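Local coordinates for protein M32 carboxypeptidase (Chitinophagaceae bacterium, PDB 7A03) that probably acts as a metal-dependent carboxypeptidase of the M32 family, removing residues one at a time from the C-terminal end of peptides, at residues L293-V307 with T421-F433. Sequence-based numbering, arbitrary orientation.
Sequences LGIHESQSRLWENNV and TYSLGSFYAAQFF
Ser298 and Gly425 meet where helices 293-307 and 421-433 pass closest, their axes 7.0 Å apart and crossing at -57°. Gly294 and Gly425 bring the backbones close. Two CA-H...O contacts join the backbones: Gly425 CA lies 3.3 Å from Gly294 O, and Ser298 CA 3.2 Å from Gly425 O. The side chain of Ser298 fits as a knob among Gly425, Tyr428, Ala429 and Phe432. Its OG lies between the backbone N and the carbonyl carbon (chi1 78°). There it donates a hydrogen bond to Ile295 O, in the carbonyl plane and on a lone pair, and reaches the edge of the Phe432 ring. Ile295 CD1 sits over the centre of the Tyr428 ring, 4.0 Å from its centroid, in a CH-pi contact. The same methyl also meets the edge of Phe432. In return, Ala429 is a knob among Ser298, Arg301, Leu302 and Asn306, its CB 3.4 Å from Ser298 O. Farther along, Leu302 CD1 packs on Phe433 CB, and Val307 CG2 approaches Phe433 CE1 obliquely to the ring, at 3.6 Å. On the polar flank a water bridges the two helices. It donates to Glu297 OE2 (2.6 Å) and Tyr422 O and accepts from Arg301 NE. Arg301 also forms a salt bridge to Glu304, its NH2 2.8 Å from OE1 on the syn side. Glu304 OE1 in turn is hydrogen-bonded to His267 ND1 of an HExxH sequence on helix 258-277. The arrangement is a glycine-mediated, knobs-into-holes helix crossing in the helical M32 fold, set beside the probable metal-site helix.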
loop_
_atom_site.group_PDB
_atom_site.type_symbol
_atom_site.label_atom_id
_atom_site.label_comp_id
_atom_site.label_asym_id
_atom_site.label_seq_id
_atom_site.Cartn_x
_atom_site.Cartn_y
_atom_site.Cartn_z
ATOM N N LEU A 293 3.659 5.338 3.097
ATOM C CA LEU A 293 2.818 4.317 2.479
ATOM C C LEU A 293 3.281 4.020 1.063
ATOM O O LEU A 293 3.293 2.861 0.635
ATOM C CB LEU A 293 1.358 4.774 2.436
ATOM C CG LEU A 293 0.499 4.677 3.699
ATOM C CD1 LEU A 293 -0.874 5.265 3.398
ATOM C CD2 LEU A 293 0.367 3.244 4.161
ATOM N N GLY A 294 3.663 5.059 0.323
ATOM C CA GLY A 294 4.164 4.849 -1.028
ATOM C C GLY A 294 5.439 4.025 -1.073
ATOM O O GLY A 294 5.577 3.130 -1.905
ATOM N N ILE A 295 6.386 4.308 -0.181
ATOM C CA ILE A 295 7.605 3.502 -0.147
ATOM C C ILE A 295 7.287 2.064 0.287
ATOM O O ILE A 295 7.823 1.092 -0.262
ATOM C CB ILE A 295 8.690 4.189 0.713
ATOM C CG1 ILE A 295 9.099 5.554 0.119
ATOM C CG2 ILE A 295 9.900 3.257 0.906
ATOM C CD1 ILE A 295 9.669 5.482 -1.313
ATOM N N HIS A 296 6.379 1.893 1.248
ATOM C CA HIS A 296 6.015 0.528 1.608
ATOM C C HIS A 296 5.408 -0.211 0.410
ATOM O O HIS A 296 5.763 -1.372 0.111
ATOM C CB HIS A 296 5.051 0.553 2.795
ATOM C CG HIS A 296 5.344 -0.494 3.818
ATOM N ND1 HIS A 296 5.661 -1.795 3.490
ATOM C CD2 HIS A 296 5.412 -0.416 5.166
ATOM C CE1 HIS A 296 5.899 -2.479 4.600
ATOM N NE2 HIS A 296 5.755 -1.663 5.628
ATOM N N GLU A 297 4.509 0.468 -0.316
ATOM C CA GLU A 297 3.907 -0.154 -1.480
ATOM C C GLU A 297 4.948 -0.443 -2.562
ATOM O O GLU A 297 4.816 -1.432 -3.288
ATOM C CB GLU A 297 2.749 0.714 -1.996
ATOM C CG GLU A 297 1.948 0.081 -3.127
ATOM C CD GLU A 297 0.945 -0.954 -2.625
ATOM O OE1 GLU A 297 0.892 -1.204 -1.405
ATOM O OE2 GLU A 297 0.205 -1.512 -3.456
ATOM N N SER A 298 5.996 0.385 -2.675
ATOM C CA SER A 298 7.055 0.088 -3.639
ATOM C C SER A 298 7.734 -1.235 -3.318
ATOM O O SER A 298 8.160 -1.959 -4.227
ATOM C CB SER A 298 8.107 1.204 -3.679
ATOM O OG SER A 298 9.010 1.142 -2.575
ATOM N N GLN A 299 7.863 -1.557 -2.034
ATOM C CA GLN A 299 8.478 -2.845 -1.685
ATOM C C GLN A 299 7.589 -4.034 -2.068
ATOM O O GLN A 299 8.066 -5.023 -2.674
ATOM C CB GLN A 299 8.785 -2.851 -0.192
ATOM C CG GLN A 299 9.750 -1.761 0.197
ATOM C CD GLN A 299 11.027 -1.841 -0.613
ATOM O OE1 GLN A 299 11.888 -2.682 -0.354
ATOM N NE2 GLN A 299 11.148 -0.971 -1.623
ATOM N N SER A 300 6.287 -3.926 -1.787
ATOM C CA SER A 300 5.382 -5.008 -2.190
ATOM C C SER A 300 5.332 -5.192 -3.707
ATOM O O SER A 300 5.372 -6.329 -4.212
ATOM C CB SER A 300 3.977 -4.818 -1.606
ATOM O OG SER A 300 3.332 -3.681 -2.145
ATOM N N ARG A 301 5.246 -4.085 -4.453
ATOM C CA ARG A 301 5.128 -4.189 -5.901
ATOM C C ARG A 301 6.438 -4.593 -6.564
ATOM O O ARG A 301 6.409 -5.285 -7.590
ATOM C CB ARG A 301 4.645 -2.867 -6.499
ATOM C CG ARG A 301 3.195 -2.525 -6.156
ATOM C CD ARG A 301 2.195 -3.597 -6.587
ATOM N NE ARG A 301 0.835 -3.061 -6.533
ATOM C CZ ARG A 301 -0.280 -3.767 -6.688
ATOM N NH1 ARG A 301 -1.443 -3.138 -6.672
ATOM N NH2 ARG A 301 -0.249 -5.081 -6.896
ATOM N N LEU A 302 7.585 -4.156 -6.016
ATOM C CA LEU A 302 8.859 -4.529 -6.615
ATOM C C LEU A 302 9.025 -6.032 -6.577
ATOM O O LEU A 302 9.426 -6.647 -7.581
ATOM C CB LEU A 302 10.014 -3.852 -5.878
ATOM C CG LEU A 302 11.439 -4.124 -6.383
ATOM C CD1 LEU A 302 12.313 -2.901 -6.138
ATOM C CD2 LEU A 302 12.052 -5.336 -5.694
ATOM N N TRP A 303 8.699 -6.650 -5.432
ATOM C CA TRP A 303 8.837 -8.103 -5.396
ATOM C C TRP A 303 7.722 -8.811 -6.162
ATOM O O TRP A 303 7.985 -9.780 -6.890
ATOM C CB TRP A 303 8.892 -8.588 -3.954
ATOM C CG TRP A 303 10.184 -8.301 -3.258
ATOM C CD1 TRP A 303 10.466 -7.239 -2.453
ATOM C CD2 TRP A 303 11.369 -9.109 -3.285
ATOM N NE1 TRP A 303 11.743 -7.343 -1.951
ATOM C CE2 TRP A 303 12.326 -8.471 -2.472
ATOM C CE3 TRP A 303 11.714 -10.310 -3.924
ATOM C CZ2 TRP A 303 13.598 -9.002 -2.256
ATOM C CZ3 TRP A 303 12.988 -10.833 -3.707
ATOM C CH2 TRP A 303 13.914 -10.173 -2.896
ATOM N N GLU A 304 6.483 -8.332 -6.047
ATOM C CA GLU A 304 5.372 -9.035 -6.676
ATOM C C GLU A 304 5.485 -9.015 -8.195
ATOM O O GLU A 304 5.217 -10.024 -8.862
ATOM C CB GLU A 304 4.046 -8.405 -6.245
ATOM C CG GLU A 304 2.846 -9.112 -6.861
ATOM C CD GLU A 304 1.588 -8.274 -6.878
ATOM O OE1 GLU A 304 1.613 -7.152 -6.334
ATOM O OE2 GLU A 304 0.574 -8.739 -7.455
ATOM N N ASN A 305 5.862 -7.868 -8.752
ATOM C CA ASN A 305 5.697 -7.594 -10.171
ATOM C C ASN A 305 7.025 -7.452 -10.901
ATOM O O ASN A 305 7.318 -8.257 -11.783
ATOM C CB ASN A 305 4.835 -6.340 -10.336
ATOM C CG ASN A 305 3.376 -6.600 -10.003
ATOM O OD1 ASN A 305 2.952 -7.756 -9.868
ATOM N ND2 ASN A 305 2.595 -5.530 -9.858
ATOM N N ASN A 306 7.839 -6.452 -10.551
ATOM C CA ASN A 306 9.107 -6.263 -11.258
ATOM C C ASN A 306 9.999 -7.493 -11.155
ATOM O O ASN A 306 10.743 -7.800 -12.097
ATOM C CB ASN A 306 9.823 -5.023 -10.735
ATOM C CG ASN A 306 8.949 -3.796 -10.801
ATOM O OD1 ASN A 306 8.040 -3.632 -9.992
ATOM N ND2 ASN A 306 9.182 -2.958 -11.806
ATOM N N VAL A 307 9.932 -8.212 -10.030
ATOM C CA VAL A 307 10.565 -9.519 -9.901
ATOM C C VAL A 307 9.553 -10.621 -10.218
ATOM O O VAL A 307 9.741 -11.404 -11.157
ATOM C CB VAL A 307 11.172 -9.693 -8.497
ATOM C CG1 VAL A 307 11.766 -11.081 -8.376
ATOM C CG2 VAL A 307 12.227 -8.613 -8.250
ATOM N N THR A 421 -1.332 6.779 -3.269
ATOM C CA THR A 421 -0.155 6.062 -2.789
ATOM C C THR A 421 0.001 4.706 -3.465
ATOM O O THR A 421 1.134 4.266 -3.687
ATOM C CB THR A 421 -0.154 5.929 -1.263
ATOM O OG1 THR A 421 -1.262 5.128 -0.838
ATOM C CG2 THR A 421 -0.228 7.304 -0.617
ATOM N N TYR A 422 -1.104 4.041 -3.829
ATOM C CA TYR A 422 -0.962 2.754 -4.511
ATOM C C TYR A 422 -0.166 2.917 -5.801
ATOM O O TYR A 422 0.817 2.191 -6.042
ATOM C CB TYR A 422 -2.325 2.127 -4.818
ATOM C CG TYR A 422 -3.168 1.734 -3.628
ATOM C CD1 TYR A 422 -2.938 0.546 -2.941
ATOM C CD2 TYR A 422 -4.224 2.536 -3.223
ATOM C CE1 TYR A 422 -3.727 0.182 -1.876
ATOM C CE2 TYR A 422 -5.015 2.185 -2.149
ATOM C CZ TYR A 422 -4.761 1.007 -1.480
ATOM O OH TYR A 422 -5.567 0.653 -0.410
ATOM N N SER A 423 -0.545 3.905 -6.621
ATOM C CA SER A 423 0.180 4.123 -7.864
ATOM C C SER A 423 1.584 4.600 -7.592
ATOM O O SER A 423 2.523 4.149 -8.257
ATOM C CB SER A 423 -0.532 5.111 -8.786
ATOM O OG SER A 423 -1.688 4.505 -9.331
ATOM N N LEU A 424 1.761 5.470 -6.591
ATOM C CA LEU A 424 3.111 5.915 -6.288
ATOM C C LEU A 424 3.983 4.712 -5.961
ATOM O O LEU A 424 5.120 4.605 -6.445
ATOM C CB LEU A 424 3.090 6.913 -5.128
ATOM C CG LEU A 424 2.446 8.284 -5.380
ATOM C CD1 LEU A 424 2.449 9.139 -4.107
ATOM C CD2 LEU A 424 3.172 8.998 -6.499
ATOM N N GLY A 425 3.426 3.758 -5.207
ATOM C CA GLY A 425 4.195 2.581 -4.863
ATOM C C GLY A 425 4.671 1.872 -6.110
ATOM O O GLY A 425 5.865 1.587 -6.264
ATOM N N SER A 426 3.748 1.656 -7.056
ATOM C CA SER A 426 4.116 0.938 -8.274
ATOM C C SER A 426 5.202 1.678 -9.036
ATOM O O SER A 426 6.146 1.060 -9.568
ATOM C CB SER A 426 2.873 0.769 -9.147
ATOM O OG SER A 426 1.894 -0.034 -8.507
ATOM N N PHE A 427 5.100 3.011 -9.084
ATOM C CA PHE A 427 6.041 3.751 -9.910
ATOM C C PHE A 427 7.399 3.799 -9.232
ATOM O O PHE A 427 8.437 3.620 -9.893
ATOM C CB PHE A 427 5.482 5.133 -10.265
ATOM C CG PHE A 427 4.115 5.084 -10.909
ATOM C CD1 PHE A 427 3.683 3.954 -11.591
ATOM C CD2 PHE A 427 3.250 6.167 -10.811
ATOM C CE1 PHE A 427 2.412 3.898 -12.166
ATOM C CE2 PHE A 427 1.977 6.117 -11.391
ATOM C CZ PHE A 427 1.561 4.983 -12.065
ATOM N N TYR A 428 7.404 3.906 -7.891
ATOM C CA TYR A 428 8.677 3.817 -7.187
ATOM C C TYR A 428 9.280 2.438 -7.379
ATOM O O TYR A 428 10.500 2.305 -7.578
ATOM C CB TYR A 428 8.510 4.085 -5.689
ATOM C CG TYR A 428 8.359 5.531 -5.259
ATOM C CD1 TYR A 428 9.329 6.470 -5.548
ATOM C CD2 TYR A 428 7.251 5.931 -4.526
ATOM C CE1 TYR A 428 9.191 7.789 -5.122
ATOM C CE2 TYR A 428 7.101 7.237 -4.109
ATOM C CZ TYR A 428 8.071 8.153 -4.405
ATOM O OH TYR A 428 7.926 9.462 -3.994
ATOM N N ALA A 429 8.430 1.399 -7.395
ATOM C CA ALA A 429 8.975 0.057 -7.530
ATOM C C ALA A 429 9.748 -0.064 -8.831
ATOM O O ALA A 429 10.893 -0.555 -8.843
ATOM C CB ALA A 429 7.854 -0.981 -7.432
ATOM N N ALA A 430 9.185 0.490 -9.915
ATOM C CA ALA A 430 9.846 0.356 -11.201
ATOM C C ALA A 430 11.135 1.154 -11.215
ATOM O O ALA A 430 12.188 0.654 -11.657
ATOM C CB ALA A 430 8.903 0.822 -12.314
ATOM N N GLN A 431 11.092 2.353 -10.629
ATOM C CA GLN A 431 12.285 3.181 -10.643
ATOM C C GLN A 431 13.360 2.540 -9.788
ATOM O O GLN A 431 14.541 2.522 -10.172
ATOM C CB GLN A 431 11.937 4.591 -10.160
ATOM C CG GLN A 431 13.082 5.588 -10.203
ATOM C CD GLN A 431 12.588 7.018 -10.350
ATOM O OE1 GLN A 431 11.422 7.249 -10.701
ATOM N NE2 GLN A 431 13.466 7.989 -10.095
ATOM N N PHE A 432 12.955 1.937 -8.658
ATOM C CA PHE A 432 13.961 1.320 -7.810
ATOM C C PHE A 432 14.527 0.078 -8.489
ATOM O O PHE A 432 15.750 -0.126 -8.497
ATOM C CB PHE A 432 13.393 0.964 -6.428
ATOM C CG PHE A 432 13.057 2.154 -5.553
ATOM C CD1 PHE A 432 13.745 3.348 -5.649
ATOM C CD2 PHE A 432 12.043 2.052 -4.611
ATOM C CE1 PHE A 432 13.417 4.426 -4.830
ATOM C CE2 PHE A 432 11.711 3.138 -3.782
ATOM C CZ PHE A 432 12.395 4.313 -3.894
ATOM N N PHE A 433 13.666 -0.728 -9.136
ATOM C CA PHE A 433 14.190 -1.992 -9.636
ATOM C C PHE A 433 15.101 -1.761 -10.830
ATOM O O PHE A 433 16.187 -2.350 -10.923
ATOM C CB PHE A 433 13.079 -2.980 -9.975
ATOM C CG PHE A 433 13.593 -4.342 -10.329
ATOM C CD1 PHE A 433 14.162 -5.160 -9.353
ATOM C CD2 PHE A 433 13.564 -4.794 -11.647
ATOM C CE1 PHE A 433 14.682 -6.401 -9.690
ATOM C CE2 PHE A 433 14.059 -6.043 -11.968
ATOM C CZ PHE A 433 14.610 -6.852 -10.982
HETATM O O HOH W 1 -0.156 -0.628 -5.855
#